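Long-range contacts in peptidase S8 and S53, subtilisin, kexin, sedolisin (PDB 4KG7), which is the mycosin MycP3 of the ESX-3 type VII secretion system of Mycobacterium smegmatis and probably cleaves proteins as a subtilisin-like serine endopeptidase: residues 35-40 against 301-306; 272-277 against 286-291; 100-105 against 135-140; 82-87 against 111-116; 179-184 against 225-230. One frame throughout, in Å; residues are numbered along the deposited sequence. Where two conformers were deposited one is given.

Interaction 1 (35-40 against 301-306)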
# COMPACT_ATOMS: atom_id res chain seq x y z
N THR A 35 -1.88 15.04 -9.89
CA THR A 35 -1.33 15.69 -8.69
C THR A 35 -0.54 16.95 -9.06
O THR A 35 0.04 17.02 -10.15
CB THR A 35 -0.43 14.71 -7.91
OG1 THR A 35 0.55 14.13 -8.79
CG2 THR A 35 -1.24 13.61 -7.34
N SER A 36 -0.52 17.91 -8.16
CA SER A 36 -0.03 19.26 -8.45
C SER A 36 0.87 19.73 -7.30
O SER A 36 0.98 19.08 -6.27
CB SER A 36 -1.22 20.27 -8.58
OG SER A 36 -2.14 19.86 -9.59
N VAL A 37 1.49 20.88 -7.51
CA VAL A 37 2.28 21.54 -6.47
C VAL A 37 1.39 22.46 -5.62
O VAL A 37 0.74 23.34 -6.14
CB VAL A 37 3.47 22.30 -7.08
CG1 VAL A 37 4.28 23.04 -6.03
CG2 VAL A 37 4.39 21.33 -7.82
N LEU A 38 1.45 22.28 -4.30
CA LEU A 38 0.72 23.11 -3.38
C LEU A 38 1.37 24.49 -3.30
O LEU A 38 2.54 24.57 -2.97
CB LEU A 38 0.74 22.43 -2.01
CG LEU A 38 -0.12 23.04 -0.91
CD1 LEU A 38 -1.59 22.99 -1.32
CD2 LEU A 38 0.14 22.25 0.37
N PRO A 39 0.63 25.57 -3.59
CA PRO A 39 1.27 26.86 -3.53
C PRO A 39 1.87 27.18 -2.15
O PRO A 39 1.30 26.81 -1.11
CB PRO A 39 0.15 27.83 -3.90
CG PRO A 39 -0.72 27.03 -4.82
CD PRO A 39 -0.69 25.66 -4.24
N GLY A 40 3.04 27.79 -2.17
CA GLY A 40 3.71 28.13 -0.93
C GLY A 40 4.64 27.07 -0.41
O GLY A 40 5.30 27.27 0.61
N LEU A 301 7.81 16.65 -9.75
CA LEU A 301 7.38 16.46 -8.37
C LEU A 301 6.04 17.11 -8.07
O LEU A 301 5.72 18.18 -8.61
CB LEU A 301 8.42 17.00 -7.39
CG LEU A 301 9.83 16.44 -7.49
CD1 LEU A 301 10.63 17.03 -6.34
CD2 LEU A 301 9.84 14.93 -7.39
N SER A 302 5.25 16.45 -7.23
CA SER A 302 3.96 16.99 -6.77
C SER A 302 3.70 16.64 -5.33
O SER A 302 4.32 15.74 -4.75
CB SER A 302 2.81 16.46 -7.63
OG SER A 302 2.82 15.05 -7.53
N ASN A 303 2.80 17.37 -4.72
CA ASN A 303 2.53 17.25 -3.29
C ASN A 303 1.11 17.65 -2.91
O ASN A 303 0.85 18.02 -1.79
CB ASN A 303 3.58 18.00 -2.48
CG ASN A 303 3.54 19.50 -2.67
OD1 ASN A 303 2.86 19.99 -3.55
ND2 ASN A 303 4.31 20.22 -1.88
N ALA A 304 0.19 17.60 -3.87
CA ALA A 304 -1.19 18.01 -3.61
C ALA A 304 -2.17 17.39 -4.58
O ALA A 304 -1.80 17.03 -5.69
CB ALA A 304 -1.33 19.52 -3.65
N LEU A 305 -3.42 17.36 -4.14
CA LEU A 305 -4.58 16.98 -4.95
C LEU A 305 -5.71 17.94 -4.70
O LEU A 305 -5.79 18.51 -3.64
CB LEU A 305 -5.12 15.65 -4.48
CG LEU A 305 -4.41 14.46 -5.02
CD1 LEU A 305 -4.74 13.26 -4.13
CD2 LEU A 305 -4.87 14.24 -6.44
N PRO A 306 -6.66 18.01 -5.64
CA PRO A 306 -7.85 18.83 -5.44
C PRO A 306 -8.83 18.22 -4.44
O PRO A 306 -9.03 17.01 -4.43
CB PRO A 306 -8.46 18.92 -6.86
CG PRO A 306 -7.82 17.86 -7.67
CD PRO A 306 -6.63 17.31 -6.94

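Interaction 2 (272-277 against 286-291)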
# COMPACT_ATOMS: atom_id res chain seq x y z
N SER A 272 -0.45 9.21 13.15
CA SER A 272 -1.21 10.24 12.48
C SER A 272 -2.66 10.27 12.97
O SER A 272 -3.22 9.24 13.28
CB SER A 272 -1.22 10.00 10.98
OG SER A 272 0.09 10.19 10.43
N SER A 273 -3.23 11.47 13.05
CA SER A 273 -4.58 11.61 13.58
C SER A 273 -5.60 10.74 12.84
O SER A 273 -6.59 10.28 13.45
CB SER A 273 -5.02 13.06 13.51
OG SER A 273 -5.04 13.51 12.17
N PHE A 274 -5.37 10.54 11.54
CA PHE A 274 -6.31 9.81 10.67
C PHE A 274 -6.04 8.31 10.55
O PHE A 274 -6.77 7.61 9.89
CB PHE A 274 -6.28 10.44 9.27
CG PHE A 274 -4.91 10.50 8.66
CD1 PHE A 274 -4.34 9.36 8.08
CD2 PHE A 274 -4.13 11.64 8.76
CE1 PHE A 274 -3.05 9.41 7.58
CE2 PHE A 274 -2.85 11.69 8.23
CZ PHE A 274 -2.29 10.57 7.64
N THR A 275 -4.99 7.81 11.18
CA THR A 275 -4.62 6.41 10.92
C THR A 275 -5.67 5.48 11.54
O THR A 275 -6.05 5.66 12.70
CB THR A 275 -3.16 6.10 11.31
OG1 THR A 275 -2.66 5.01 10.51
CG2 THR A 275 -3.00 5.80 12.77
N MET A 276 -6.12 4.48 10.78
CA MET A 276 -7.22 3.62 11.25
C MET A 276 -6.71 2.57 12.22
O MET A 276 -5.89 1.72 11.82
CB MET A 276 -7.88 2.92 10.07
CG MET A 276 -9.06 2.05 10.47
SD MET A 276 -9.74 1.27 9.00
CE MET A 276 -10.70 -0.03 9.76
N ALA A 277 -7.25 2.52 13.42
CA ALA A 277 -6.83 1.54 14.41
C ALA A 277 -7.42 0.18 14.08
O ALA A 277 -8.60 0.08 13.76
CB ALA A 277 -7.29 1.93 15.79
N PRO A 286 5.97 7.23 7.54
CA PRO A 286 5.40 8.58 7.33
C PRO A 286 4.23 8.61 6.36
O PRO A 286 4.31 8.01 5.29
CB PRO A 286 6.60 9.38 6.81
CG PRO A 286 7.76 8.66 7.46
CD PRO A 286 7.41 7.22 7.27
N GLY A 287 3.18 9.32 6.76
CA GLY A 287 1.96 9.44 5.95
C GLY A 287 1.41 10.85 5.78
O GLY A 287 0.31 11.01 5.26
N GLU A 288 2.20 11.87 6.08
CA GLU A 288 1.74 13.27 6.05
C GLU A 288 2.63 14.14 5.17
O GLU A 288 3.83 13.97 5.14
CB GLU A 288 1.67 13.86 7.46
CG GLU A 288 0.74 13.11 8.37
CD GLU A 288 0.64 13.69 9.75
OE1 GLU A 288 0.95 14.91 9.96
OE2 GLU A 288 0.25 12.92 10.66
N ASN A 289 2.04 15.13 4.51
CA ASN A 289 2.80 16.10 3.69
C ASN A 289 3.71 15.40 2.69
O ASN A 289 4.88 15.77 2.51
CB ASN A 289 3.61 17.04 4.57
CG ASN A 289 2.74 17.76 5.58
OD1 ASN A 289 1.82 18.46 5.20
ND2 ASN A 289 2.98 17.50 6.88
N ILE A 290 3.15 14.42 2.00
CA ILE A 290 3.92 13.60 1.10
C ILE A 290 4.29 14.38 -0.16
O ILE A 290 3.47 15.14 -0.69
CB ILE A 290 3.10 12.33 0.77
CG1 ILE A 290 2.86 11.47 2.04
CG2 ILE A 290 3.69 11.60 -0.41
CD1 ILE A 290 4.09 10.87 2.63
N VAL A 291 5.53 14.20 -0.63
CA VAL A 291 6.01 14.69 -1.92
C VAL A 291 6.45 13.48 -2.73
O VAL A 291 7.20 12.64 -2.25
CB VAL A 291 7.22 15.62 -1.75
CG1 VAL A 291 7.77 16.02 -3.11
CG2 VAL A 291 6.83 16.83 -0.90
O HOH W 1 -1.35 13.67 12.69

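Interaction 3 (100-105 against 135-140)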
# COMPACT_ATOMS: atom_id res chain seq x y z
N ASP A 100 -2.47 6.28 -15.43
CA ASP A 100 -3.00 6.63 -14.13
C ASP A 100 -3.92 7.84 -14.26
O ASP A 100 -3.45 8.97 -14.41
CB ASP A 100 -1.82 6.93 -13.21
CG ASP A 100 -2.25 7.26 -11.79
OD1 ASP A 100 -3.47 7.14 -11.48
OD2 ASP A 100 -1.38 7.67 -11.00
N CYS A 101 -5.22 7.59 -14.14
CA CYS A 101 -6.25 8.63 -14.27
C CYS A 101 -6.51 9.32 -12.92
O CYS A 101 -7.30 10.26 -12.85
CB CYS A 101 -7.52 7.95 -14.82
SG CYS A 101 -8.99 8.94 -15.21
N ASP A 102 -5.82 8.89 -11.86
CA ASP A 102 -6.12 9.33 -10.49
C ASP A 102 -4.96 10.05 -9.82
O ASP A 102 -5.16 10.95 -9.02
CB ASP A 102 -6.45 8.12 -9.62
CG ASP A 102 -7.75 7.48 -10.01
OD1 ASP A 102 -8.79 7.90 -9.47
OD2 ASP A 102 -7.75 6.59 -10.88
N GLY A 103 -3.75 9.64 -10.13
CA GLY A 103 -2.55 10.23 -9.55
C GLY A 103 -1.96 9.38 -8.43
O GLY A 103 -0.80 9.56 -8.03
N HIS A 104 -2.77 8.48 -7.90
CA HIS A 104 -2.44 7.80 -6.66
C HIS A 104 -1.34 6.76 -6.84
O HIS A 104 -0.31 6.75 -6.14
CB HIS A 104 -3.71 7.17 -6.11
CG HIS A 104 -3.57 6.64 -4.73
ND1 HIS A 104 -3.21 5.34 -4.47
CD2 HIS A 104 -3.73 7.25 -3.53
CE1 HIS A 104 -3.13 5.18 -3.16
NE2 HIS A 104 -3.42 6.32 -2.57
N GLY A 105 -1.53 5.90 -7.84
CA GLY A 105 -0.54 4.89 -8.17
C GLY A 105 0.82 5.49 -8.48
O GLY A 105 1.87 4.96 -8.10
N GLN A 135 -5.60 -1.98 -10.53
CA GLN A 135 -6.64 -2.80 -9.92
C GLN A 135 -7.91 -2.05 -9.61
O GLN A 135 -8.98 -2.66 -9.49
CB GLN A 135 -6.06 -3.50 -8.67
CG GLN A 135 -7.02 -4.40 -7.91
CD GLN A 135 -7.81 -3.67 -6.82
OE1 GLN A 135 -7.39 -2.61 -6.32
NE2 GLN A 135 -8.98 -4.20 -6.47
N ASN A 136 -7.81 -0.73 -9.48
CA ASN A 136 -9.01 0.06 -9.22
C ASN A 136 -8.87 1.50 -9.58
O ASN A 136 -7.76 2.00 -9.78
CB ASN A 136 -9.47 -0.07 -7.77
CG ASN A 136 -11.02 -0.03 -7.64
OD1 ASN A 136 -11.82 0.37 -8.56
ND2 ASN A 136 -11.47 -0.46 -6.45
N SER A 137 -10.00 2.16 -9.73
CA SER A 137 -10.04 3.61 -9.93
C SER A 137 -11.43 4.08 -9.57
O SER A 137 -12.39 3.56 -10.13
CB SER A 137 -9.76 4.01 -11.36
OG SER A 137 -10.10 5.41 -11.53
N PRO A 138 -11.54 5.06 -8.66
CA PRO A 138 -12.86 5.64 -8.39
C PRO A 138 -13.39 6.51 -9.49
O PRO A 138 -14.55 7.00 -9.38
CB PRO A 138 -12.62 6.50 -7.15
CG PRO A 138 -11.19 6.77 -7.11
CD PRO A 138 -10.48 5.66 -7.83
N ARG A 139 -12.60 6.74 -10.55
CA ARG A 139 -13.08 7.50 -11.70
C ARG A 139 -13.95 6.65 -12.63
O ARG A 139 -14.49 7.16 -13.60
CB ARG A 139 -11.91 8.06 -12.51
CG ARG A 139 -10.98 8.99 -11.74
CD ARG A 139 -11.67 10.28 -11.36
NE ARG A 139 -10.84 11.08 -10.48
CZ ARG A 139 -10.65 10.80 -9.20
NH1 ARG A 139 -11.23 9.75 -8.63
NH2 ARG A 139 -9.88 11.59 -8.45
N PHE A 140 -14.05 5.35 -12.34
CA PHE A 140 -14.79 4.41 -13.20
C PHE A 140 -15.86 3.68 -12.41
O PHE A 140 -15.77 3.50 -11.19
CB PHE A 140 -13.84 3.38 -13.81
CG PHE A 140 -12.92 3.95 -14.84
CD1 PHE A 140 -11.85 4.74 -14.46
CD2 PHE A 140 -13.13 3.72 -16.19
CE1 PHE A 140 -11.00 5.29 -15.39
CE2 PHE A 140 -12.26 4.26 -17.13
CZ PHE A 140 -11.21 5.06 -16.73

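Interaction 4 (82-87 against 111-116)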
# COMPACT_ATOMS: atom_id res chain seq x y z
N LEU A 82 10.16 8.02 -13.29
CA LEU A 82 9.71 6.63 -13.26
C LEU A 82 9.90 5.96 -14.62
O LEU A 82 8.94 5.64 -15.31
CB LEU A 82 8.25 6.53 -12.83
CG LEU A 82 7.98 6.83 -11.37
CD1 LEU A 82 6.51 7.17 -11.18
CD2 LEU A 82 8.47 5.70 -10.46
N PRO A 83 11.17 5.76 -15.01
CA PRO A 83 11.53 5.04 -16.21
C PRO A 83 11.62 3.53 -15.92
O PRO A 83 11.95 2.72 -16.81
CB PRO A 83 12.93 5.59 -16.49
CG PRO A 83 13.51 5.78 -15.12
CD PRO A 83 12.35 6.23 -14.27
N ASN A 84 11.39 3.13 -14.66
CA ASN A 84 11.64 1.77 -14.23
C ASN A 84 10.34 1.02 -13.96
O ASN A 84 10.26 0.22 -12.99
CB ASN A 84 12.54 1.76 -12.97
CG ASN A 84 11.99 2.60 -11.82
OD1 ASN A 84 11.35 3.63 -12.04
ND2 ASN A 84 12.31 2.19 -10.59
N VAL A 85 9.32 1.28 -14.80
CA VAL A 85 7.98 0.64 -14.62
C VAL A 85 7.54 -0.27 -15.77
O VAL A 85 7.49 0.13 -16.94
CB VAL A 85 6.88 1.68 -14.41
CG1 VAL A 85 5.61 1.02 -13.88
CG2 VAL A 85 7.34 2.78 -13.47
N GLU A 86 7.20 -1.49 -15.39
CA GLU A 86 6.81 -2.58 -16.28
C GLU A 86 5.29 -2.68 -16.28
O GLU A 86 4.65 -2.51 -15.23
CB GLU A 86 7.46 -3.90 -15.77
CG GLU A 86 7.01 -5.18 -16.47
CD GLU A 86 7.61 -6.46 -15.88
OE1 GLU A 86 8.49 -6.37 -14.98
OE2 GLU A 86 7.20 -7.55 -16.29
N ALA A 87 4.70 -2.99 -17.43
CA ALA A 87 3.27 -3.20 -17.53
C ALA A 87 2.83 -4.45 -16.80
O ALA A 87 3.40 -5.52 -17.02
CB ALA A 87 2.91 -3.31 -19.00
N LEU A 111 7.30 6.97 -4.41
CA LEU A 111 7.88 6.79 -3.09
C LEU A 111 8.71 5.52 -3.02
O LEU A 111 9.72 5.46 -2.32
CB LEU A 111 6.81 6.78 -2.00
CG LEU A 111 6.13 8.12 -1.73
CD1 LEU A 111 5.06 7.88 -0.67
CD2 LEU A 111 7.10 9.18 -1.28
N ILE A 112 8.24 4.47 -3.70
CA ILE A 112 8.88 3.16 -3.66
C ILE A 112 10.21 3.18 -4.42
O ILE A 112 11.21 2.76 -3.90
CB ILE A 112 7.97 2.05 -4.21
CG1 ILE A 112 6.73 1.94 -3.32
CG2 ILE A 112 8.74 0.71 -4.29
CD1 ILE A 112 5.66 1.03 -3.87
N ALA A 113 10.20 3.68 -5.66
CA ALA A 113 11.37 3.52 -6.53
C ALA A 113 11.48 4.65 -7.55
O ALA A 113 12.15 4.49 -8.58
CB ALA A 113 11.29 2.19 -7.24
N GLY A 114 10.96 5.83 -7.22
CA GLY A 114 11.25 7.01 -8.03
C GLY A 114 12.75 7.33 -8.06
O GLY A 114 13.49 7.00 -7.14
N GLN A 115 13.18 7.98 -9.12
CA GLN A 115 14.60 8.24 -9.33
C GLN A 115 15.02 9.54 -8.71
O GLN A 115 14.26 10.51 -8.69
CB GLN A 115 14.91 8.26 -10.82
CG GLN A 115 14.62 6.94 -11.51
CD GLN A 115 15.36 5.81 -10.85
OE1 GLN A 115 16.62 5.78 -10.89
NE2 GLN A 115 14.63 4.88 -10.24
N PRO A 116 16.26 9.59 -8.20
CA PRO A 116 16.82 10.87 -7.79
C PRO A 116 16.94 11.77 -9.01
O PRO A 116 16.88 11.31 -10.14
CB PRO A 116 18.20 10.50 -7.23
CG PRO A 116 18.52 9.20 -7.86
CD PRO A 116 17.21 8.48 -7.99

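Interaction 5 (179-184 against 225-230)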
# COMPACT_ATOMS: atom_id res chain seq x y z
N SER A 179 -1.68 -0.16 -1.61
CA SER A 179 -1.93 1.09 -0.91
C SER A 179 -3.40 1.51 -0.86
O SER A 179 -3.77 2.40 -0.07
CB SER A 179 -1.09 2.20 -1.51
OG SER A 179 0.26 2.10 -1.12
N LEU A 180 -4.22 0.92 -1.71
CA LEU A 180 -5.66 1.11 -1.66
C LEU A 180 -6.28 0.26 -0.56
O LEU A 180 -5.77 -0.82 -0.24
CB LEU A 180 -6.29 0.78 -3.01
CG LEU A 180 -5.80 1.58 -4.24
CD1 LEU A 180 -6.42 1.07 -5.54
CD2 LEU A 180 -6.04 3.05 -3.99
N VAL A 181 -7.37 0.75 0.00
CA VAL A 181 -8.06 0.13 1.14
C VAL A 181 -9.55 0.04 0.84
O VAL A 181 -10.15 1.00 0.34
CB VAL A 181 -7.90 1.01 2.40
CG1 VAL A 181 -8.65 0.45 3.60
CG2 VAL A 181 -6.44 1.20 2.74
N THR A 182 -10.14 -1.09 1.19
CA THR A 182 -11.58 -1.25 1.25
C THR A 182 -11.97 -1.63 2.67
O THR A 182 -11.32 -2.50 3.27
CB THR A 182 -12.05 -2.34 0.27
OG1 THR A 182 -11.65 -1.96 -1.05
CG2 THR A 182 -13.57 -2.56 0.35
N CYS A 183 -13.02 -1.02 3.21
CA CYS A 183 -13.49 -1.37 4.53
C CYS A 183 -14.92 -1.86 4.44
O CYS A 183 -15.67 -1.42 3.56
CB CYS A 183 -13.44 -0.18 5.49
SG CYS A 183 -11.73 0.27 5.95
N LEU A 184 -15.26 -2.81 5.31
CA LEU A 184 -16.64 -3.27 5.45
C LEU A 184 -17.02 -3.31 6.91
O LEU A 184 -16.20 -3.59 7.77
CB LEU A 184 -16.79 -4.68 4.87
CG LEU A 184 -17.03 -4.74 3.36
CD1 LEU A 184 -17.11 -6.19 2.93
CD2 LEU A 184 -18.30 -4.00 2.97
N ALA A 225 -17.56 0.62 2.56
CA ALA A 225 -17.97 1.47 3.68
C ALA A 225 -16.87 2.44 4.15
O ALA A 225 -15.68 2.21 3.94
CB ALA A 225 -18.42 0.61 4.84
N ALA A 226 -17.29 3.52 4.80
CA ALA A 226 -16.34 4.42 5.41
C ALA A 226 -15.56 3.62 6.45
O ALA A 226 -16.15 2.92 7.28
CB ALA A 226 -17.04 5.62 6.04
N CYS A 227 -14.25 3.69 6.38
CA CYS A 227 -13.38 3.07 7.38
C CYS A 227 -13.49 3.79 8.73
O CYS A 227 -13.53 5.01 8.76
CB CYS A 227 -11.94 3.16 6.90
SG CYS A 227 -11.60 2.25 5.37
N GLU A 228 -13.51 3.05 9.84
CA GLU A 228 -13.51 3.67 11.15
C GLU A 228 -12.54 2.95 12.06
O GLU A 228 -12.42 1.72 12.01
CB GLU A 228 -14.92 3.63 11.78
CG GLU A 228 -15.90 4.55 11.10
CD GLU A 228 -17.33 4.45 11.62
OE1 GLU A 228 -17.62 3.66 12.56
OE2 GLU A 228 -18.18 5.19 11.06
N SER A 229 -11.83 3.70 12.89
CA SER A 229 -10.97 3.09 13.88
C SER A 229 -11.74 2.15 14.78
O SER A 229 -12.84 2.47 15.24
CB SER A 229 -10.28 4.16 14.71
OG SER A 229 -9.19 4.72 14.00
N ASN A 230 -11.10 1.02 15.09
CA ASN A 230 -11.65 0.01 15.99
C ASN A 230 -11.21 0.22 17.43
O ASN A 230 -10.22 0.90 17.67
CB ASN A 230 -11.20 -1.35 15.51
CG ASN A 230 -11.80 -1.69 14.18
OD1 ASN A 230 -13.02 -1.90 14.09
ND2 ASN A 230 -10.98 -1.69 13.12
O HOH W 2 -14.21 1.23 1.86

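Interaction 1 (35-40 against 301-306)
S36 faces N303 and A304 together, a classic beta bulge that fixes the chain ahead of helix 48-53 against strand 301-306 of this subtilisin-like fold. The touching parts run 91° apart end to end, which agrees with a single antiparallel bridge rather than a long pairing. Two backbone bonds carry the bridge: S36 N gives to A304 O at 2.9 Å, and N303 N gives to S36 O at 2.9 Å.

Side-chain polar bonds extend the grip on both sides of S36. T35 OG1 and S302 OG meet at 2.8 Å, a hydroxyl pair whose donor is not settled. A chi1 of 67° sets N303 CG between the backbone N and the carbonyl carbon, and N303 OD1 accepts from L38 N at 2.8 Å, the donor only 16° off the carboxamide plane. N303 ND2 bonds T41 OG1, so both ends of that amide are held and its rotation is set.

Apolar contact is slighter. L38 CB rests 3.9 Å from A304 CB, and the side chains of T35 and L305 cross obliquely. L305 also lies about 6 Å, side chain to side chain, from H104, predicted to belong to the charge relay. A van der Waals approach of methyl to backbone oxygen brings V37 CG2 3.5 Å from L301 O.

Interaction 2 (272-277 against 286-291)
S272 and G287 make the nearest backbone approach, with CA atoms 7.3 Å apart, a spacing too wide for direct backbone pairing. Neither segment pairs as a strand with the other. From S272 to T275 the first is a type I beta turn, closed by T275 N giving to S272 O at 3.1 Å.

E288 is the main link. Its chain runs extended beyond CG (chi2 -179°), which carries CD out to the turn. There S272 OG gives to E288 OE2 at 2.7 Å, meeting the anti lone pair of that oxygen, on the side away from the other carboxylate oxygen. A water accepts from S273 N at 2.9 Å and donates to the same E288 OE2 at 2.7 Å. Two donors thus grip one oxygen, which would be expected to stabilise the negative charge.

The F274 ring presents its edge to the partner segment: F274 CZ lies 3.6 Å from G287 O, and F274 CE2 lies 3.9 Å from E288 CG. Ring and carboxylate planes are 55° apart, so this is no flat stack. S272 CB sits 3.5 Å above one face of the F274 ring, toward its rim.

The contact joins the loops on either side of strand 281-286, an outermost strand of the parallel sheet. S272 and F274 lean on A264 of neighbouring strand 259-265, while P286 and I290 pack against helices 48-53 and 318-335.

Interaction 3 (100-105 against 135-140)
D102 reaches across to S137, P138 and R139, and its carboxylate makes the polar bonds of the contact. From CB, the first torsion (chi1 -68°) sets CG anti to the carbonyl carbon, and D102 CG comes 3.9 Å from P138 CD. At the tip the two oxygens part company. D102 OD2 accepts from S137 OG at 2.7 Å through its syn lone pair. D102 OD1 lies 3.3 Å from P138 CD and forms a salt bridge with R139 NH1 at 3.2 Å. That oxygen sits over one face of the guanidinium, toward its rim, with the two planes 72° apart; the attraction is therefore one of charges alone, as no N-H points at it.

The donor is itself positioned: S137 OG accepts from R139 N at 3.0 Å, an ST turn within a type I beta turn. Beside it, C101 SG touches R139 CG at 4.0 Å and approaches the F140 ring obliquely, a sulfur-aromatic contact, while being disulfide-bonded to C32.

D100 OD1 forms an Asx turn with D102 N, widened to an Asx motif by G103 N from the same carboxylate face. G103 is the N-cap of helix 104-113, whose first residue, H104, is the predicted charge-relay histidine, and 135-140 links strand 129-134 to strand 140-142.

Interaction 4 (82-87 against 111-116)
N84 and Q115 bring their carboxamides together at A113 O, with the two amide planes 72° apart. The groups therefore do not stack; they meet slantwise, and N84 ND2 lies 3.6 Å from Q115 NE2. Both nitrogens are directed at the same carbonyl. N84 ND2 gives to A113 O at 3.1 Å, tilted from the carbonyl plane, while the bond from Q115 NE2 to A113 O, at 3.0 Å, is bent and weak.

N84 has CG between its backbone N and carbonyl carbon (chi1 55°), and ND2 also comes within 3.5 Å of A113 CB. The Q115 chain turns at chi2 (-57°), folding CD back from an extended course. The stronger partner of each amide nitrogen lies outside the pair, A128 O for N84 ND2 and P126 O for Q115 NE2, which fixes how the groups are rotated. N84 OD1, by contrast, is buried here without a partner in the model.

Aliphatic parts add to the contact. P83 lies aslant the Q115 chain, its CD 3.6 Å from Q115 CG. L82 CD2 rests on the backbone of the other segment, 3.9 Å from G114 CA, and the same side chain packs on L130 of strand 129-134.

The arrangement belongs to the beta-alpha-beta unit of strand 85-90, helix 104-113 and strand 129-134. It ties the residues just before the first strand to the end of the helix and the chain leaving it, and the outside acceptors A128 and P126 lie just ahead of the last strand, within the parallel sheet of the subtilase fold.

Interaction 5 (179-184 against 225-230)
The disulfide C183-C227 staples strand 182-185 to the loop that follows strand 209-213. The sulfurs lie 2.1 Å apart, C183 SG to C227 SG, in a right-handed disulfide, chi3 97°, close to the preferred 90°. Both cysteines hold SG anti to the carbonyl carbon and beside the backbone N. The cysteine CA atoms, C183 to C227, are 5.3 Å apart. V181 flanks the bond on the strand side: with CG1 anti to the backbone N (chi1 177°), its CG1 comes 3.9 Å from C227 SG.

Backbone links lie next to the covalent one. A225 N gives to C183 O at 3.0 Å, though with a bent angle of 136° at the hydrogen, so the pairing here is loose. A water completes it, accepting from C183 N at 2.9 Å and donating to A225 O at 2.7 Å. The two backbones are thus joined both directly and through solvent. A225 CB lies 3.6 Å from C183 O.

The first segment starts beside the predicted charge relay. S179 and L180 touch H104 and D73, and the side chain of V181 is about 6 Å from that of S319, all three predicted charge-relay residues. This placing is consistent with the Ser-Leu segment that borders the substrate cleft in subtilisins. Farther along, strand 182-185 pairs antiparallel with 248-251, T182 and L184 pack on A154 of helix 150-170, A225 reaches E150 of that helix, and C227 rests on M276.

How the interactions relate
From the N terminus, residues 35-40 open the longest loop, closed at 301-306 by interaction 1, and the other four contacts nest inside it. Interaction 4 opens at 82-87 and interaction 3 at 100-105; they close at 111-116 and 135-140 in the same order, so they cross, sharing helix 104-113. Interaction 5 and then interaction 2 follow in series, the latter a short loop of eight intervening residues. Contacts between them knit the fold: L180 of interaction 5 packs on H104, Q135 and N136 of interaction 3; A277 of interaction 2 probably hydrogen-bonds S229 and N230 of interaction 5; and I290 and V291 touch N303 of interaction 1 and L111 of interaction 4.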